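Local coordinates for prolyl-ACP dehydrogenase (Oscillatoria sp., PDB 4IRN), which uses FAD to oxidise the prolyl group carried by an acyl carrier protein in the biosynthesis of the cyanotoxin anatoxin-a, at residues V323-R328 / L369-I374; V288-R293 / E362-S367; F282-A287 / M355-I360; E296-Y301 / E373-Y378. One frame throughout, in Å; residues are numbered along the deposited sequence.

Interaction 1 of 4, residues V323-R328 / L369-I374. With FAD (flavin-adenine dinucleotide), chain J.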
# COMPACT_ATOMS: atom_id res chain seq x y z
N VAL A 323 -3.16 12.78 8.96
CA VAL A 323 -3.02 13.39 7.62
C VAL A 323 -3.69 12.44 6.61
O VAL A 323 -4.46 12.90 5.76
CB VAL A 323 -1.53 13.70 7.28
CG1 VAL A 323 -1.39 14.23 5.86
CG2 VAL A 323 -0.93 14.70 8.27
N GLU A 324 -3.47 11.11 6.75
CA GLU A 324 -4.09 10.09 5.89
C GLU A 324 -5.61 10.04 6.10
O GLU A 324 -6.36 9.91 5.13
CB GLU A 324 -3.46 8.70 6.10
CG GLU A 324 -2.05 8.55 5.54
CD GLU A 324 -1.89 8.64 4.04
OE1 GLU A 324 -2.83 8.29 3.30
OE2 GLU A 324 -0.78 9.03 3.59
N MET A 325 -6.06 10.19 7.37
CA MET A 325 -7.48 10.23 7.73
C MET A 325 -8.15 11.45 7.09
O MET A 325 -9.27 11.33 6.59
CB MET A 325 -7.67 10.26 9.26
CG MET A 325 -7.59 8.88 9.90
SD MET A 325 -7.67 8.94 11.71
CE MET A 325 -9.38 8.79 11.94
N LYS A 326 -7.43 12.60 7.06
CA LYS A 326 -7.89 13.85 6.44
C LYS A 326 -8.04 13.71 4.92
O LYS A 326 -9.10 14.06 4.39
CB LYS A 326 -6.97 15.04 6.83
CG LYS A 326 -7.39 16.40 6.25
CD LYS A 326 -8.75 16.90 6.75
CE LYS A 326 -9.13 18.20 6.08
NZ LYS A 326 -10.47 18.66 6.51
N LEU A 327 -7.01 13.18 4.23
CA LEU A 327 -7.03 12.95 2.78
C LEU A 327 -8.20 12.05 2.39
O LEU A 327 -8.95 12.40 1.47
CB LEU A 327 -5.71 12.34 2.27
CG LEU A 327 -4.44 13.22 2.33
CD1 LEU A 327 -3.20 12.38 2.31
CD2 LEU A 327 -4.40 14.20 1.17
N ARG A 328 -8.39 10.93 3.12
CA ARG A 328 -9.47 9.98 2.89
C ARG A 328 -10.86 10.60 3.07
O ARG A 328 -11.74 10.34 2.25
CB ARG A 328 -9.32 8.74 3.77
CG ARG A 328 -8.31 7.79 3.20
CD ARG A 328 -8.40 6.44 3.83
NE ARG A 328 -7.05 6.01 4.16
CZ ARG A 328 -6.53 6.06 5.37
NH1 ARG A 328 -7.25 6.48 6.40
NH2 ARG A 328 -5.27 5.69 5.57
N LEU A 369 -9.07 1.52 11.63
CA LEU A 369 -7.86 0.79 12.02
C LEU A 369 -6.81 1.76 12.59
O LEU A 369 -6.22 1.47 13.63
CB LEU A 369 -7.32 0.02 10.79
CG LEU A 369 -6.07 -0.84 10.98
CD1 LEU A 369 -6.36 -2.06 11.83
CD2 LEU A 369 -5.50 -1.28 9.62
N GLU A 370 -6.63 2.91 11.93
CA GLU A 370 -5.69 3.97 12.31
C GLU A 370 -6.10 4.68 13.61
O GLU A 370 -5.22 5.01 14.41
CB GLU A 370 -5.51 4.97 11.17
CG GLU A 370 -4.68 4.42 10.02
CD GLU A 370 -4.51 5.33 8.81
OE1 GLU A 370 -5.17 6.39 8.76
OE2 GLU A 370 -3.73 4.95 7.91
N ALA A 371 -7.41 4.89 13.83
CA ALA A 371 -7.94 5.51 15.04
C ALA A 371 -7.59 4.63 16.25
O ALA A 371 -7.20 5.16 17.29
CB ALA A 371 -9.44 5.68 14.93
N ILE A 372 -7.70 3.29 16.10
CA ILE A 372 -7.35 2.31 17.13
C ILE A 372 -5.83 2.37 17.38
O ILE A 372 -5.40 2.32 18.54
CB ILE A 372 -7.85 0.88 16.74
CG1 ILE A 372 -9.40 0.83 16.68
CG2 ILE A 372 -7.29 -0.21 17.69
CD1 ILE A 372 -9.98 -0.30 15.88
N GLU A 373 -5.03 2.52 16.30
CA GLU A 373 -3.56 2.60 16.37
C GLU A 373 -3.10 3.83 17.16
O GLU A 373 -2.27 3.67 18.04
CB GLU A 373 -2.93 2.59 14.98
CG GLU A 373 -2.95 1.22 14.31
CD GLU A 373 -2.75 1.23 12.81
OE1 GLU A 373 -2.42 2.30 12.24
OE2 GLU A 373 -2.93 0.16 12.18
N ILE A 374 -3.67 5.02 16.86
CA ILE A 374 -3.37 6.30 17.54
C ILE A 374 -3.59 6.18 19.07
O ILE A 374 -2.77 6.67 19.84
CB ILE A 374 -4.18 7.47 16.89
CG1 ILE A 374 -3.68 7.77 15.46
CG2 ILE A 374 -4.18 8.75 17.74
CD1 ILE A 374 -4.71 8.37 14.54
PA FAD J . 1.09 4.90 24.13
O1A FAD J . 2.40 5.14 24.80
O2A FAD J . -0.18 5.46 24.80
O5B FAD J . 1.14 5.35 22.61
C5B FAD J . 0.16 6.25 22.05
C4B FAD J . 0.42 6.19 20.57
O4B FAD J . 1.50 7.08 20.24
C3B FAD J . 0.79 4.80 20.08
O3B FAD J . -0.15 4.36 19.11
C2B FAD J . 2.22 4.91 19.52
O2B FAD J . 2.21 4.45 18.18
C1B FAD J . 2.50 6.42 19.49
N9A FAD J . 3.80 6.78 20.05
C8A FAD J . 4.14 6.90 21.37
N7A FAD J . 5.40 7.18 21.59
C5A FAD J . 5.95 7.24 20.31
C6A FAD J . 7.26 7.51 19.85
N6A FAD J . 8.31 7.69 20.64
N1A FAD J . 7.45 7.52 18.51
C2A FAD J . 6.41 7.28 17.71
N3A FAD J . 5.15 7.02 18.04
C4A FAD J . 4.97 7.01 19.36
N1 FAD J . 2.08 -4.51 29.53
C2 FAD J . 2.70 -5.14 30.61
O2 FAD J . 3.59 -4.58 31.25
N3 FAD J . 2.32 -6.40 30.99
C4 FAD J . 1.35 -7.16 30.38
O4 FAD J . 1.09 -8.29 30.81
C4X FAD J . 0.68 -6.50 29.25
N5 FAD J . -0.29 -7.15 28.64
C5X FAD J . -0.95 -6.50 27.59
C6 FAD J . -1.97 -7.19 26.93
C7 FAD J . -2.66 -6.61 25.87
C7M FAD J . -3.72 -7.41 25.15
C8 FAD J . -2.34 -5.29 25.47
C8M FAD J . -3.07 -4.61 24.34
C9 FAD J . -1.32 -4.61 26.13
C9A FAD J . -0.62 -5.19 27.19
N10 FAD J . 0.43 -4.52 27.88
C10 FAD J . 1.10 -5.16 28.90
C1' FAD J . 0.73 -3.11 27.54
C2' FAD J . 1.24 -3.01 26.11
O2' FAD J . 2.62 -3.36 26.04
C3' FAD J . 0.97 -1.61 25.54
O3' FAD J . -0.00 -1.66 24.50
C4' FAD J . 2.21 -0.85 25.08
O4' FAD J . 3.00 -0.65 26.25
C5' FAD J . 1.85 0.47 24.45
O5' FAD J . 0.86 1.02 25.35
P FAD J . 0.13 2.36 25.03
O1P FAD J . -0.86 2.24 23.94
O2P FAD J . -0.16 2.76 26.46
O3P FAD J . 1.18 3.35 24.36
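Arg-328 and Glu-370 reach for each other from opposite directions and join in a two-pronged salt bridge. NH1 of Arg-328 donates to OE1 of Glu-370 at 3.1 Å, and NH2 donates to OE2 at 2.9 Å. A weak third bond runs from NH2 to OE1. The acceptor oxygens lie close to the guanidinium plane, but the carboxylate is turned 53° against it, so both are met from above the carboxylate plane. Glu-370 spans the gap because its chain is extended beyond CG (chi2 177°). Ser-367, one helical turn back, also bonds NH1, and Gln-366 adds a weak bond to OE2. Glu-324 passes Glu-370 with CB alone, and its own carboxylate leads away to a salt bridge with Arg-407 of the second subunit. On the other flank Met-325 runs alongside Glu-370 in the opposite direction, its CG 3.7 Å from OE1. Its sulfur SD reaches CD1 of Ile-374 at 4.1 Å, while CE meets Ala-371 CB. Segments 323-328 and 369-374 run nearly antiparallel (157°), their axes 11.0 Å apart at closest approach. Helix 285-304 closes the apolar flank, where Leu-295 and Ser-298 touch Met-325, and helix 386-395 packs on Ile-372.

Interaction 2 of 4, residues V288-R293 / E362-S367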
# COMPACT_ATOMS: atom_id res chain seq x y z
N VAL A 288 -19.24 8.65 5.98
CA VAL A 288 -18.39 9.84 5.78
C VAL A 288 -18.45 10.70 7.05
O VAL A 288 -17.42 11.24 7.48
CB VAL A 288 -18.77 10.62 4.48
CG1 VAL A 288 -17.82 11.79 4.23
CG2 VAL A 288 -18.81 9.69 3.26
N GLY A 289 -19.65 10.78 7.66
CA GLY A 289 -19.90 11.50 8.90
C GLY A 289 -19.19 10.87 10.08
O GLY A 289 -18.60 11.58 10.91
N THR A 290 -19.22 9.52 10.14
CA THR A 290 -18.55 8.69 11.15
C THR A 290 -17.03 8.91 11.06
O THR A 290 -16.36 9.05 12.09
CB THR A 290 -18.93 7.22 10.95
OG1 THR A 290 -20.35 7.09 10.95
CG2 THR A 290 -18.31 6.29 11.99
N MET A 291 -16.50 8.98 9.82
CA MET A 291 -15.09 9.22 9.53
C MET A 291 -14.66 10.59 10.05
O MET A 291 -13.55 10.72 10.57
CB MET A 291 -14.83 9.11 8.02
CG MET A 291 -14.90 7.69 7.47
SD MET A 291 -14.83 7.59 5.66
CE MET A 291 -13.13 7.98 5.40
N GLU A 292 -15.55 11.61 9.93
CA GLU A 292 -15.31 12.97 10.43
C GLU A 292 -15.25 12.96 11.96
O GLU A 292 -14.39 13.63 12.52
CB GLU A 292 -16.39 13.94 9.93
CG GLU A 292 -16.02 15.41 10.06
CD GLU A 292 -17.03 16.40 9.51
OE1 GLU A 292 -17.35 16.34 8.30
OE2 GLU A 292 -17.49 17.27 10.30
N ARG A 293 -16.14 12.17 12.62
CA ARG A 293 -16.18 12.05 14.08
C ARG A 293 -14.90 11.41 14.63
O ARG A 293 -14.32 11.94 15.58
CB ARG A 293 -17.43 11.30 14.59
CG ARG A 293 -17.52 11.24 16.13
CD ARG A 293 -18.77 10.56 16.66
NE ARG A 293 -18.79 9.13 16.38
CZ ARG A 293 -19.61 8.55 15.51
NH1 ARG A 293 -20.50 9.28 14.84
NH2 ARG A 293 -19.56 7.25 15.31
N GLU A 362 -13.51 1.08 1.84
CA GLU A 362 -12.11 0.81 2.15
C GLU A 362 -11.48 1.92 2.97
O GLU A 362 -10.66 1.64 3.84
CB GLU A 362 -11.30 0.54 0.89
CG GLU A 362 -11.59 -0.81 0.26
CD GLU A 362 -10.99 -1.03 -1.12
OE1 GLU A 362 -10.26 -0.15 -1.65
OE2 GLU A 362 -11.21 -2.14 -1.65
N ALA A 363 -11.85 3.17 2.67
CA ALA A 363 -11.39 4.36 3.38
C ALA A 363 -11.85 4.30 4.84
O ALA A 363 -11.07 4.60 5.75
CB ALA A 363 -11.96 5.60 2.70
N TRP A 364 -13.12 3.88 5.06
CA TRP A 364 -13.72 3.73 6.37
C TRP A 364 -13.00 2.70 7.24
O TRP A 364 -12.70 3.01 8.39
CB TRP A 364 -15.22 3.39 6.25
CG TRP A 364 -16.01 3.54 7.52
CD1 TRP A 364 -15.65 4.23 8.65
CD2 TRP A 364 -17.32 3.01 7.78
NE1 TRP A 364 -16.64 4.14 9.60
CE2 TRP A 364 -17.67 3.40 9.09
CE3 TRP A 364 -18.21 2.22 7.04
CZ2 TRP A 364 -18.90 3.04 9.67
CZ3 TRP A 364 -19.43 1.87 7.61
CH2 TRP A 364 -19.76 2.29 8.91
N VAL A 365 -12.71 1.51 6.69
CA VAL A 365 -12.03 0.41 7.39
C VAL A 365 -10.63 0.85 7.82
O VAL A 365 -10.26 0.67 8.97
CB VAL A 365 -12.02 -0.89 6.52
CG1 VAL A 365 -11.03 -1.92 7.05
CG2 VAL A 365 -13.41 -1.49 6.43
N GLN A 366 -9.89 1.45 6.89
CA GLN A 366 -8.54 1.94 7.07
C GLN A 366 -8.45 3.02 8.13
O GLN A 366 -7.57 2.94 8.99
CB GLN A 366 -7.94 2.39 5.73
CG GLN A 366 -6.43 2.60 5.73
CD GLN A 366 -5.61 1.45 6.25
OE1 GLN A 366 -5.70 0.32 5.76
NE2 GLN A 366 -4.77 1.74 7.24
N SER A 367 -9.36 4.02 8.10
CA SER A 367 -9.41 5.11 9.08
C SER A 367 -9.75 4.61 10.48
O SER A 367 -9.20 5.12 11.46
CB SER A 367 -10.37 6.20 8.63
OG SER A 367 -9.93 6.83 7.44
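Met-291 and Trp-364, with CA atoms 6.5 Å apart, mark the closest backbone approach of two nearly parallel helical segments, 288-293 and 362-367, whose axes are inclined by 23° and separated by 10.2 Å. Met-291 reaches across with its full length. Its CG lies 3.7 Å from CD1 of Trp-364, and SD sits 5.2 Å from the centroid of the five-membered ring, an oblique Met-aromatic contact. The bend at chi3 (73°) then carries CE to the CB of Ala-363 at 3.8 Å, with OG of Ser-367 also near the methyl. Thr-290 approaches the same indole mainly through its methyl: CG2 is 3.6 Å from NE1 of Trp-364 and also reaches CZ2. This division of labour follows from its torsion, which sets CG2 anti to the backbone N while OG1 turns back, satisfied away from the indole by Ala-286 O and weakly by Gly-112 O. Ala-393 of helix 386-395 and Asn-118 also pack on the Trp-364 side chain. All five touching residues are buried and, with no polar bond between the segments, the contact probably rests on dispersion, to which the polarisable sulfur may add.

Interaction 3 of 4, residues F282-A287 / M355-I360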
# COMPACT_ATOMS: atom_id res chain seq x y z
N PHE A 282 -25.34 5.95 -1.87
CA PHE A 282 -25.87 6.61 -0.68
C PHE A 282 -25.91 5.85 0.65
O PHE A 282 -26.13 6.49 1.68
CB PHE A 282 -27.19 7.32 -1.01
CG PHE A 282 -27.05 8.24 -2.20
CD1 PHE A 282 -26.37 9.45 -2.09
CD2 PHE A 282 -27.54 7.88 -3.44
CE1 PHE A 282 -26.19 10.26 -3.19
CE2 PHE A 282 -27.36 8.70 -4.55
CZ PHE A 282 -26.68 9.88 -4.41
N ILE A 283 -25.68 4.52 0.64
CA ILE A 283 -25.66 3.72 1.87
C ILE A 283 -24.48 4.14 2.79
O ILE A 283 -24.58 4.00 4.01
CB ILE A 283 -25.70 2.19 1.57
CG1 ILE A 283 -26.27 1.39 2.76
CG2 ILE A 283 -24.35 1.62 1.10
CD1 ILE A 283 -27.23 0.28 2.36
N LEU A 284 -23.40 4.67 2.20
CA LEU A 284 -22.18 5.07 2.90
C LEU A 284 -22.05 6.59 3.11
O LEU A 284 -20.98 7.06 3.51
CB LEU A 284 -20.93 4.48 2.21
CG LEU A 284 -20.76 2.95 2.25
CD1 LEU A 284 -19.48 2.54 1.55
CD2 LEU A 284 -20.75 2.43 3.67
N ALA A 285 -23.14 7.34 2.86
CA ALA A 285 -23.17 8.80 3.04
C ALA A 285 -22.93 9.13 4.51
O ALA A 285 -22.15 10.05 4.81
CB ALA A 285 -24.52 9.35 2.59
N ALA A 286 -23.55 8.36 5.42
CA ALA A 286 -23.41 8.54 6.87
C ALA A 286 -22.05 8.09 7.38
O ALA A 286 -21.57 8.64 8.37
CB ALA A 286 -24.51 7.80 7.58
N ALA A 287 -21.41 7.10 6.70
CA ALA A 287 -20.08 6.58 7.01
C ALA A 287 -19.03 7.69 6.91
O ALA A 287 -18.08 7.69 7.71
CB ALA A 287 -19.73 5.43 6.08
N MET A 355 -17.72 3.51 -7.81
CA MET A 355 -16.46 4.15 -7.42
C MET A 355 -16.56 4.68 -5.99
O MET A 355 -15.60 4.53 -5.21
CB MET A 355 -16.11 5.29 -8.38
CG MET A 355 -15.66 4.82 -9.74
SD MET A 355 -15.21 6.17 -10.85
CE MET A 355 -13.59 6.44 -10.34
N ALA A 356 -17.72 5.27 -5.63
CA ALA A 356 -18.01 5.81 -4.31
C ALA A 356 -18.03 4.69 -3.27
O ALA A 356 -17.33 4.79 -2.26
CB ALA A 356 -19.33 6.55 -4.31
N ASN A 357 -18.77 3.61 -3.54
CA ASN A 357 -18.88 2.46 -2.66
C ASN A 357 -17.53 1.80 -2.43
O ASN A 357 -17.17 1.52 -1.28
CB ASN A 357 -19.87 1.47 -3.23
CG ASN A 357 -20.44 0.56 -2.18
OD1 ASN A 357 -19.94 -0.53 -1.94
ND2 ASN A 357 -21.50 1.01 -1.53
N LEU A 358 -16.76 1.58 -3.51
CA LEU A 358 -15.44 0.95 -3.46
C LEU A 358 -14.47 1.81 -2.64
O LEU A 358 -13.79 1.27 -1.75
CB LEU A 358 -14.90 0.66 -4.88
CG LEU A 358 -13.42 0.25 -5.05
CD1 LEU A 358 -13.15 -1.14 -4.53
CD2 LEU A 358 -13.03 0.30 -6.50
N TYR A 359 -14.42 3.13 -2.90
CA TYR A 359 -13.53 4.04 -2.19
C TYR A 359 -13.90 4.20 -0.70
O TYR A 359 -13.04 3.97 0.14
CB TYR A 359 -13.40 5.41 -2.87
CG TYR A 359 -12.33 6.25 -2.21
CD1 TYR A 359 -10.99 6.12 -2.58
CD2 TYR A 359 -12.63 7.08 -1.14
CE1 TYR A 359 -9.98 6.80 -1.90
CE2 TYR A 359 -11.63 7.75 -0.44
CZ TYR A 359 -10.31 7.62 -0.83
OH TYR A 359 -9.31 8.32 -0.20
N ILE A 360 -15.12 4.64 -0.41
CA ILE A 360 -15.61 4.90 0.95
C ILE A 360 -15.54 3.71 1.90
O ILE A 360 -15.14 3.89 3.04
CB ILE A 360 -16.98 5.65 0.95
CG1 ILE A 360 -16.89 6.94 0.10
CG2 ILE A 360 -17.45 5.94 2.40
CD1 ILE A 360 -18.18 7.64 -0.21
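Leu-284, Ile-360 and Asn-357 make up most of this contact, in which a turn leans on the helix 350-375. Leu-284 sits in a type I beta turn from Phe-282 to Ala-285, and its side chain points at the segment 355-360. Its CB rests on CG2 of Ile-360 at 3.8 Å, while CD1 reaches further and settles 4.0 Å from Ile-360 CB. The same methyl lies 3.8 Å from the backbone O of Asn-357. Ile-360 presents CG2 because this branch stands anti to its backbone N, and the methyl also comes within 4.4 Å of CB of Ala-287, at the first turn of the next helix.

Asn-357 starts out aslant, but with chi1 at -157° its amide swings toward the turn. ND2 packs against CG2 of Ile-283 at 3.9 Å and against Leu-284 CD1, and its hydrogen bond goes to the carbonyl of Arg-280. The bond ties the buried amide to the last turn of the preceding helix. Tyr-399 and Ser-396 also pack on Leu-284, and Ile-283 continues to Phe-122 of the FAD pocket, its side chain about 8 Å from a bound flavin cofactor. The arrangement belongs to the helical C-terminal domain of the acyl-CoA dehydrogenase fold, where the break between helices 268-282 and 285-304 is packed against the long helix 350-375.

Interaction 4 of 4, residues E296-Y301 / E373-Y378. With FAD (flavin-adenine dinucleotide), chain J.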
# COMPACT_ATOMS: atom_id res chain seq x y z
N GLU A 296 -11.74 13.88 14.37
CA GLU A 296 -11.73 14.89 15.44
C GLU A 296 -11.42 14.26 16.81
O GLU A 296 -10.72 14.86 17.63
CB GLU A 296 -13.04 15.69 15.49
CG GLU A 296 -13.49 16.41 14.22
CD GLU A 296 -14.82 17.15 14.30
OE1 GLU A 296 -15.53 17.01 15.32
OE2 GLU A 296 -15.18 17.81 13.30
N GLN A 297 -11.93 13.04 17.04
CA GLN A 297 -11.71 12.28 18.27
C GLN A 297 -10.25 11.88 18.39
O GLN A 297 -9.68 11.95 19.49
CB GLN A 297 -12.59 11.04 18.31
CG GLN A 297 -13.92 11.31 18.99
CD GLN A 297 -14.84 10.13 19.05
OE1 GLN A 297 -14.46 8.97 18.81
NE2 GLN A 297 -16.10 10.40 19.36
N SER A 298 -9.63 11.49 17.25
CA SER A 298 -8.23 11.08 17.19
C SER A 298 -7.27 12.27 17.31
O SER A 298 -6.24 12.12 17.97
CB SER A 298 -7.95 10.26 15.94
OG SER A 298 -8.74 9.08 15.91
N ILE A 299 -7.63 13.45 16.70
CA ILE A 299 -6.84 14.69 16.82
C ILE A 299 -6.79 15.07 18.31
O ILE A 299 -5.70 15.27 18.85
CB ILE A 299 -7.34 15.88 15.93
CG1 ILE A 299 -7.19 15.56 14.44
CG2 ILE A 299 -6.58 17.17 16.27
CD1 ILE A 299 -8.01 16.43 13.49
N ARG A 300 -7.97 15.10 18.98
CA ARG A 300 -8.09 15.39 20.41
C ARG A 300 -7.14 14.52 21.24
O ARG A 300 -6.41 15.05 22.06
CB ARG A 300 -9.54 15.21 20.90
CG ARG A 300 -10.45 16.40 20.63
CD ARG A 300 -11.80 16.25 21.30
NE ARG A 300 -12.91 16.41 20.36
CZ ARG A 300 -13.89 15.52 20.20
NH1 ARG A 300 -13.88 14.38 20.88
NH2 ARG A 300 -14.85 15.73 19.31
N TYR A 301 -7.14 13.19 20.98
CA TYR A 301 -6.28 12.23 21.68
C TYR A 301 -4.78 12.43 21.37
O TYR A 301 -3.96 12.36 22.29
CB TYR A 301 -6.70 10.78 21.39
CG TYR A 301 -6.13 9.80 22.38
CD1 TYR A 301 -6.75 9.58 23.61
CD2 TYR A 301 -4.96 9.09 22.10
CE1 TYR A 301 -6.21 8.69 24.54
CE2 TYR A 301 -4.42 8.19 23.02
CZ TYR A 301 -5.05 8.00 24.24
OH TYR A 301 -4.55 7.12 25.16
N GLU A 373 -5.03 2.52 16.30
CA GLU A 373 -3.56 2.60 16.37
C GLU A 373 -3.10 3.83 17.16
O GLU A 373 -2.27 3.67 18.04
CB GLU A 373 -2.93 2.59 14.98
CG GLU A 373 -2.95 1.22 14.31
CD GLU A 373 -2.75 1.23 12.81
OE1 GLU A 373 -2.42 2.30 12.24
OE2 GLU A 373 -2.93 0.16 12.18
N ILE A 374 -3.67 5.02 16.86
CA ILE A 374 -3.37 6.30 17.54
C ILE A 374 -3.59 6.18 19.07
O ILE A 374 -2.77 6.67 19.84
CB ILE A 374 -4.18 7.47 16.89
CG1 ILE A 374 -3.68 7.77 15.46
CG2 ILE A 374 -4.18 8.75 17.74
CD1 ILE A 374 -4.71 8.37 14.54
N HIS A 375 -4.69 5.50 19.48
CA HIS A 375 -5.05 5.29 20.89
C HIS A 375 -4.23 4.20 21.61
O HIS A 375 -4.25 4.14 22.84
CB HIS A 375 -6.56 5.03 21.03
CG HIS A 375 -7.41 6.22 20.75
ND1 HIS A 375 -7.60 6.69 19.46
CD2 HIS A 375 -8.14 6.99 21.60
CE1 HIS A 375 -8.41 7.73 19.57
NE2 HIS A 375 -8.77 7.94 20.83
N GLY A 376 -3.50 3.38 20.85
CA GLY A 376 -2.69 2.30 21.40
C GLY A 376 -3.55 1.17 21.92
O GLY A 376 -4.60 0.88 21.34
N ALA A 377 -3.12 0.53 23.03
CA ALA A 377 -3.87 -0.58 23.67
C ALA A 377 -5.25 -0.11 24.11
O ALA A 377 -6.19 -0.90 24.10
CB ALA A 377 -3.11 -1.12 24.86
N TYR A 378 -5.36 1.18 24.48
CA TYR A 378 -6.57 1.87 24.90
C TYR A 378 -7.67 1.76 23.82
O TYR A 378 -8.83 1.53 24.17
CB TYR A 378 -6.24 3.33 25.27
CG TYR A 378 -7.42 4.20 25.63
CD1 TYR A 378 -8.24 3.89 26.72
CD2 TYR A 378 -7.69 5.36 24.92
CE1 TYR A 378 -9.33 4.70 27.05
CE2 TYR A 378 -8.78 6.17 25.24
CZ TYR A 378 -9.60 5.84 26.31
OH TYR A 378 -10.66 6.64 26.64
PA FAD J . 1.09 4.90 24.13
O1A FAD J . 2.40 5.14 24.80
O2A FAD J . -0.18 5.46 24.80
O5B FAD J . 1.14 5.35 22.61
C5B FAD J . 0.16 6.25 22.05
C4B FAD J . 0.42 6.19 20.57
O4B FAD J . 1.50 7.08 20.24
C3B FAD J . 0.79 4.80 20.08
O3B FAD J . -0.15 4.36 19.11
C2B FAD J . 2.22 4.91 19.52
O2B FAD J . 2.21 4.45 18.18
C1B FAD J . 2.50 6.42 19.49
N9A FAD J . 3.80 6.78 20.05
C8A FAD J . 4.14 6.90 21.37
N7A FAD J . 5.40 7.18 21.59
C5A FAD J . 5.95 7.24 20.31
C6A FAD J . 7.26 7.51 19.85
N6A FAD J . 8.31 7.69 20.64
N1A FAD J . 7.45 7.52 18.51
C2A FAD J . 6.41 7.28 17.71
N3A FAD J . 5.15 7.02 18.04
C4A FAD J . 4.97 7.01 19.36
N1 FAD J . 2.08 -4.51 29.53
C2 FAD J . 2.70 -5.14 30.61
O2 FAD J . 3.59 -4.58 31.25
N3 FAD J . 2.32 -6.40 30.99
C4 FAD J . 1.35 -7.16 30.38
O4 FAD J . 1.09 -8.29 30.81
C4X FAD J . 0.68 -6.50 29.25
N5 FAD J . -0.29 -7.15 28.64
C5X FAD J . -0.95 -6.50 27.59
C6 FAD J . -1.97 -7.19 26.93
C7 FAD J . -2.66 -6.61 25.87
C7M FAD J . -3.72 -7.41 25.15
C8 FAD J . -2.34 -5.29 25.47
C8M FAD J . -3.07 -4.61 24.34
C9 FAD J . -1.32 -4.61 26.13
C9A FAD J . -0.62 -5.19 27.19
N10 FAD J . 0.43 -4.52 27.88
C10 FAD J . 1.10 -5.16 28.90
C1' FAD J . 0.73 -3.11 27.54
C2' FAD J . 1.24 -3.01 26.11
O2' FAD J . 2.62 -3.36 26.04
C3' FAD J . 0.97 -1.61 25.54
O3' FAD J . -0.00 -1.66 24.50
C4' FAD J . 2.21 -0.85 25.08
O4' FAD J . 3.00 -0.65 26.25
C5' FAD J . 1.85 0.47 24.45
O5' FAD J . 0.86 1.02 25.35
P FAD J . 0.13 2.36 25.03
O1P FAD J . -0.86 2.24 23.94
O2P FAD J . -0.16 2.76 26.46
O3P FAD J . 1.18 3.35 24.36
O HOH W 1 -2.77 5.36 24.66
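Tyr-301, His-375 and Tyr-378 form an aromatic cluster beside the FAD diphosphate, at the end of helix 350-375. Its centre is an offset stack: the rings of Tyr-301 and His-375 have centroids 4.2 Å apart and planes 23° from parallel. CD2 of His-375 lies over one face of Tyr-301, 3.5 Å from CG and displaced toward the rim. Tyr-301 gets there because its ring stands anti to the backbone N (chi1 -163°), directed at the other segment. His-375 differs, with CG anti to the carbonyl carbon (chi1 -70°). This brings the imidazole under the tyrosine while ND1 bonds the carbonyl of Ala-371, which helps set the ring's rotation. Ser-298 comes to the edge of the imidazole, its OG 3.9 Å from CE1 and itself bonded to Leu-294 O, and its CB packs on CD1 of Ile-374 at 4.0 Å. Tyr-378 is almost parallel to Tyr-301 but so far displaced that only their margins face each other; its CD2 is 3.7 Å from CE1 of Tyr-301. The ring of His-305, an FAD-binding residue, also meets Tyr-301.

Beyond the stack, a water in the plane of the Tyr-301 ring accepts from its OH and donates to His-375 O and to FAD O2A. After the helix, Gly-376 adopts a positive phi and turns the chain past the cofactor, which is also held by the third subunit. The next amide, Ala-377 N, donates to FAD O1P at 3.0 Å.

Interactions 3, 2 and 4 follow one another along the same pair of helices: segments 282-287, 288-293 and 296-301 come first in the chain, and their partners 355-360, 362-367 and 373-378 recur in the same order, as expected for two helices running side by side in nearly the same direction. Their centres step 10 Å and then 14 Å, leaving interactions 3 and 4 about 24 Å apart without touching. Interaction 1 brings in helix 316-344, which lies between the two in sequence; its centre is 8 Å from that of interaction 2 and 9 Å from that of interaction 4, with which it shares Glu-373 and Ile-374. Helix 350-375 thus links the C-terminal domain's interior to an FAD site shared with another subunit.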